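Local coordinates for protein putative thioesterase (Escherichia coli, PDB 5UGZ) that probably acts as a type II thioesterase that hydrolyses thioester-bound intermediates off the colibactin assembly line, at residues Leu215-Glu218 and Lys219-Thr222; Val246-Val249 and Asn250-Ile253. One frame throughout, in Å; residues are numbered along the deposited sequence.

Contact 1. Residues Leu215-Glu218 and Lys219-Thr222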
ATOM      1  N   LEU A 215      12.135   5.884  10.809  1.00 33.41           N
ATOM      2  CA  LEU A 215      13.573   5.745  10.640  1.00 33.76           C
ATOM      3  C   LEU A 215      13.989   4.283  10.497  1.00 34.04           C
ATOM      4  O   LEU A 215      15.057   3.999   9.940  1.00 33.66           O
ATOM      5  CB  LEU A 215      14.279   6.412  11.824  1.00 36.10           C
ATOM      6  CG  LEU A 215      13.819   7.856  12.064  1.00 38.28           C
ATOM      7  CD1 LEU A 215      14.304   8.386  13.415  1.00 38.76           C
ATOM      8  CD2 LEU A 215      14.280   8.755  10.920  1.00 39.65           C
ATOM      9  N   ALA A 216      13.163   3.350  10.978  1.00 32.13           N
ATOM     10  CA  ALA A 216      13.411   1.926  10.816  1.00 29.23           C
ATOM     11  C   ALA A 216      13.255   1.460   9.383  1.00 27.18           C
ATOM     12  O   ALA A 216      13.456   0.276   9.114  1.00 28.88           O
ATOM     13  CB  ALA A 216      12.468   1.124  11.706  1.00 33.21           C
ATOM     14  N   TRP A 217      12.871   2.346   8.472  1.00 26.46           N
ATOM     15  CA  TRP A 217      12.708   1.993   7.071  1.00 27.06           C
ATOM     16  C   TRP A 217      14.022   1.983   6.305  1.00 26.31           C
ATOM     17  O   TRP A 217      14.097   1.346   5.251  1.00 25.66           O
ATOM     18  CB  TRP A 217      11.747   2.981   6.399  1.00 28.33           C
ATOM     19  CG  TRP A 217      10.302   2.559   6.320  1.00 24.47           C
ATOM     20  CD1 TRP A 217       9.244   3.136   6.956  1.00 25.31           C
ATOM     21  CD2 TRP A 217       9.761   1.510   5.511  1.00 22.93           C
ATOM     22  NE1 TRP A 217       8.074   2.505   6.604  1.00 25.10           N
ATOM     23  CE2 TRP A 217       8.363   1.503   5.714  1.00 23.75           C
ATOM     24  CE3 TRP A 217      10.322   0.576   4.630  1.00 22.12           C
ATOM     25  CZ2 TRP A 217       7.514   0.583   5.076  1.00 20.53           C
ATOM     26  CZ3 TRP A 217       9.471  -0.344   3.996  1.00 20.99           C
ATOM     27  CH2 TRP A 217       8.087  -0.330   4.228  1.00 20.10           C
ATOM     28  N   GLU A 218      15.059   2.657   6.812  1.00 28.00           N
ATOM     29  CA  GLU A 218      16.241   2.959   6.012  1.00 24.64           C
ATOM     30  C   GLU A 218      17.150   1.754   5.803  1.00 24.03           C
ATOM     31  O   GLU A 218      17.852   1.685   4.785  1.00 25.54           O
ATOM     32  CB  GLU A 218      17.003   4.118   6.664  1.00 30.00           C
ATOM     33  CG  GLU A 218      16.226   5.436   6.583  1.00 30.14           C
ATOM     34  CD  GLU A 218      16.786   6.535   7.463  1.00 36.26           C
ATOM     35  OE1 GLU A 218      17.915   6.385   7.986  1.00 39.91           O
ATOM     36  OE2 GLU A 218      16.083   7.556   7.636  1.00 40.34           O
ATOM     37  N   LYS A 219      17.159   0.788   6.722  1.00 25.62           N
ATOM     38  CA  LYS A 219      18.026  -0.374   6.534  1.00 22.96           C
ATOM     39  C   LYS A 219      17.567  -1.306   5.412  1.00 22.99           C
ATOM     40  O   LYS A 219      18.316  -2.223   5.053  1.00 20.13           O
ATOM     41  CB  LYS A 219      18.124  -1.174   7.831  1.00 24.09           C
ATOM     42  CG  LYS A 219      16.777  -1.538   8.412  1.00 25.31           C
ATOM     43  CD  LYS A 219      16.909  -2.589   9.483  1.00 28.24           C
ATOM     44  CE  LYS A 219      15.565  -2.915  10.099  1.00 28.28           C
ATOM     45  NZ  LYS A 219      15.000  -1.745  10.827  1.00 28.90           N
ATOM     46  N   PHE A 220      16.366  -1.115   4.869  1.00 22.76           N
ATOM     47  CA  PHE A 220      15.799  -2.029   3.884  1.00 19.94           C
ATOM     48  C   PHE A 220      16.220  -1.714   2.456  1.00 20.02           C
ATOM     49  O   PHE A 220      15.869  -2.466   1.540  1.00 18.22           O
ATOM     50  CB  PHE A 220      14.268  -2.033   4.008  1.00 21.22           C
ATOM     51  CG  PHE A 220      13.787  -2.678   5.269  1.00 20.10           C
ATOM     52  CD1 PHE A 220      13.852  -4.050   5.418  1.00 21.27           C
ATOM     53  CD2 PHE A 220      13.322  -1.917   6.328  1.00 21.08           C
ATOM     54  CE1 PHE A 220      13.437  -4.650   6.587  1.00 22.69           C
ATOM     55  CE2 PHE A 220      12.899  -2.516   7.505  1.00 21.96           C
ATOM     56  CZ  PHE A 220      12.962  -3.874   7.639  1.00 22.55           C
ATOM     57  N   THR A 221      16.981  -0.636   2.250  1.00 21.49           N
ATOM     58  CA  THR A 221      17.560  -0.305   0.958  1.00 20.76           C
ATOM     59  C   THR A 221      18.958   0.262   1.169  1.00 21.45           C
ATOM     60  O   THR A 221      19.247   0.868   2.203  1.00 21.32           O
ATOM     61  CB  THR A 221      16.685   0.706   0.200  1.00 19.58           C
ATOM     62  OG1 THR A 221      17.246   0.960  -1.098  1.00 21.49           O
ATOM     63  CG2 THR A 221      16.606   2.006   0.966  1.00 19.62           C
ATOM     64  N   THR A 222      19.835   0.043   0.187  1.00 21.56           N
ATOM     65  CA  THR A 222      21.141   0.693   0.219  1.00 21.27           C
ATOM     66  C   THR A 222      21.102   2.118  -0.293  1.00 22.31           C
ATOM     67  O   THR A 222      22.103   2.833  -0.165  1.00 22.96           O
ATOM     68  CB  THR A 222      22.153  -0.060  -0.622  1.00 24.27           C
ATOM     69  OG1 THR A 222      21.709  -0.053  -1.983  1.00 25.22           O
ATOM     70  CG2 THR A 222      22.310  -1.479  -0.131  1.00 25.76           C
TER
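Lys219 and Phe220 fold back over Ala216 and Trp217 on a short 3-10 helix between strands 198-203 and 225-230 of the alpha/beta-hydrolase fold. The lysine chain leaves the backbone with CG between N and the carbonyl carbon (chi1 53°). It then runs extended and bends only at its last torsion, which brings NZ back to the previous turn. There Lys219 NZ gives a hydrogen bond of 3.1 Å to Ala216 O, in the carbonyl plane and on a lone pair. The same ammonium forms a salt bridge with Asp131, so a carbonyl and a carboxylate share it. Lys219 CG lies over one face of the Phe220 ring, offset toward the rim. The ring's edge turns to the backbone: Phe220 CE2 is 3.3 Å from Ala216 O, and Trp217 O lies in the ring plane. Phe220 CD2 meets Trp217 CE3 obliquely at 4.3 Å. The two rings also have separate aromatic partners, Phe124 stacked on Trp217 and Phe105 edge-to-face with Phe220. With an alanine at Phe220, a gap would probably open beside Trp217 CE3 and Phe105, and Lys219 CG would lose the ring face it touches. Trp217 NE1 bonds to Cys127 O. The backbone adds a weak bond: Phe220 N to Trp217 O, 3.4 Å, with an N-H...O angle of 162°.

Contact 2. Residues Val246-Val249 and Asn250-Ile253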
ATOM      1  N   VAL A 246       0.919  12.236  -6.208  1.00 17.15           N
ATOM      2  CA  VAL A 246       1.369  11.918  -7.555  1.00 16.60           C
ATOM      3  C   VAL A 246       2.386  12.941  -8.026  1.00 20.03           C
ATOM      4  O   VAL A 246       3.213  12.638  -8.894  1.00 19.28           O
ATOM      5  CB  VAL A 246       0.209  11.830  -8.558  1.00 17.66           C
ATOM      6  CG1 VAL A 246       0.784  11.614  -9.915  1.00 16.16           C
ATOM      7  CG2 VAL A 246      -0.745  10.686  -8.218  1.00 14.31           C
ATOM      8  N   GLY A 247       2.326  14.171  -7.505  1.00 18.45           N
ATOM      9  CA  GLY A 247       3.360  15.144  -7.831  1.00 19.79           C
ATOM     10  C   GLY A 247       4.736  14.670  -7.407  1.00 20.19           C
ATOM     11  O   GLY A 247       5.722  14.857  -8.128  1.00 20.89           O
ATOM     12  N   TYR A 248       4.814  14.018  -6.240  1.00 19.76           N
ATOM     13  CA  TYR A 248       6.053  13.461  -5.705  1.00 19.07           C
ATOM     14  C   TYR A 248       6.473  12.177  -6.413  1.00 19.98           C
ATOM     15  O   TYR A 248       7.663  11.968  -6.669  1.00 20.09           O
ATOM     16  CB  TYR A 248       5.887  13.207  -4.208  1.00 19.21           C
ATOM     17  CG  TYR A 248       5.904  14.485  -3.434  1.00 21.65           C
ATOM     18  CD1 TYR A 248       7.062  15.256  -3.400  1.00 24.74           C
ATOM     19  CD2 TYR A 248       4.783  14.949  -2.764  1.00 20.45           C
ATOM     20  CE1 TYR A 248       7.115  16.445  -2.711  1.00 25.04           C
ATOM     21  CE2 TYR A 248       4.828  16.154  -2.062  1.00 22.60           C
ATOM     22  CZ  TYR A 248       6.012  16.896  -2.046  1.00 25.38           C
ATOM     23  OH  TYR A 248       6.128  18.097  -1.375  1.00 29.59           O
ATOM     24  N   VAL A 249       5.523  11.285  -6.696  1.00 17.46           N
ATOM     25  CA  VAL A 249       5.832  10.112  -7.512  1.00 19.01           C
ATOM     26  C   VAL A 249       6.437  10.549  -8.834  1.00 19.94           C
ATOM     27  O   VAL A 249       7.426   9.967  -9.303  1.00 20.50           O
ATOM     28  CB  VAL A 249       4.573   9.241  -7.726  1.00 15.42           C
ATOM     29  CG1 VAL A 249       4.812   8.206  -8.797  1.00 17.48           C
ATOM     30  CG2 VAL A 249       4.174   8.550  -6.438  1.00 14.38           C
ATOM     31  N   ASN A 250       5.856  11.587  -9.451  1.00 21.41           N
ATOM     32  CA  ASN A 250       6.346  12.085 -10.737  1.00 20.11           C
ATOM     33  C   ASN A 250       7.789  12.569 -10.627  1.00 18.52           C
ATOM     34  O   ASN A 250       8.626  12.241 -11.469  1.00 17.72           O
ATOM     35  CB  ASN A 250       5.446  13.215 -11.250  1.00 17.88           C
ATOM     36  CG  ASN A 250       4.101  12.716 -11.793  1.00 18.07           C
ATOM     37  OD1 ASN A 250       3.916  11.528 -12.069  1.00 15.13           O
ATOM     38  ND2 ASN A 250       3.160  13.642 -11.958  1.00 16.91           N
ATOM     39  N   GLN A 251       8.087  13.348  -9.583  1.00 19.18           N
ATOM     40  CA  GLN A 251       9.412  13.931  -9.374  1.00 20.03           C
ATOM     41  C   GLN A 251      10.448  12.888  -8.982  1.00 20.70           C
ATOM     42  O   GLN A 251      11.634  13.044  -9.294  1.00 21.35           O
ATOM     43  CB  GLN A 251       9.329  14.997  -8.289  1.00 20.41           C
ATOM     44  CG  GLN A 251      10.645  15.268  -7.613  1.00 23.14           C
ATOM     45  CD  GLN A 251      10.467  15.944  -6.285  1.00 22.25           C
ATOM     46  OE1 GLN A 251       9.852  15.403  -5.374  1.00 23.45           O
ATOM     47  NE2 GLN A 251      10.995  17.141  -6.170  1.00 24.65           N
ATOM     48  N   THR A 252      10.025  11.835  -8.283  1.00 20.46           N
ATOM     49  CA  THR A 252      10.915  10.720  -7.975  1.00 20.79           C
ATOM     50  C   THR A 252      11.354   9.995  -9.241  1.00 19.31           C
ATOM     51  O   THR A 252      12.542   9.691  -9.423  1.00 18.78           O
ATOM     52  CB  THR A 252      10.207   9.754  -7.037  1.00 18.50           C
ATOM     53  OG1 THR A 252       9.826  10.466  -5.858  1.00 17.59           O
ATOM     54  CG2 THR A 252      11.127   8.583  -6.674  1.00 20.20           C
ATOM     55  N   ILE A 253      10.396   9.716 -10.126  1.00 19.47           N
ATOM     56  CA  ILE A 253      10.673   9.000 -11.366  1.00 19.03           C
ATOM     57  C   ILE A 253      11.422   9.889 -12.352  1.00 20.87           C
ATOM     58  O   ILE A 253      12.380   9.453 -13.003  1.00 18.60           O
ATOM     59  CB  ILE A 253       9.353   8.470 -11.952  1.00 20.60           C
ATOM     60  CG1 ILE A 253       8.806   7.360 -11.045  1.00 20.08           C
ATOM     61  CG2 ILE A 253       9.552   7.978 -13.393  1.00 20.81           C
ATOM     62  CD1 ILE A 253       7.525   6.752 -11.518  1.00 23.24           C
TER
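The Tyr248 ring presents its edge to Gln251 one helical turn on. Gln251 OE1 sits near the ring plane, 3.4 Å from Tyr248 CD1. The two side chains run side by side in the same direction, with ring and amide planes 44° apart. OE1 also accepts a hydrogen bond from Arg226. The Asn250 amide crosses Val246 at an angle, and its ND2 is 3.7 Å from Val246 CG1. Both ends of this amide are held by the loop before strand 50-54: ND2 donates to Val45 O and OD1 accepts from Ser47 N. Along the helix, Asn250 N bonds to Val246 O at 2.9 Å. Tyr248 O takes two donors from Thr252, N at 2.9 Å and OG1 at 2.8 Å, which approach from opposite faces of the carbonyl plane. Thr252 OG1 is beside its own backbone N (chi1 -58°), which lets the hydroxyl reach back one turn. Val249 and Thr252 of helix 242-259 pack on the sheet at Phe123, while the Asn250 and Gln251 amides make polar ties to the loop and to Arg226. The buried Thr252 hydroxyl donates to its own helix, so it is satisfied among the apolar residues Ala121, Phe123 and Val199.

Contacts 1 and 2 lie in series along the chain, with strand 225-230 between them. Their centres are 20 Å apart and their nearest atoms about 11 Å, so they do not touch. Both are local, one in a 3-10 turn and the other in the last helix. They meet the same central parallel sheet through different residues. Trp217 of contact 1 packs on Ile198 and Leu200 of strand 198-203; contact 2 reaches that strand at Val199 and Phe201. These residues alternate along the strand, consistent with packing on its two faces. The probable nucleophile elbow at Ser98 belongs to neither contact.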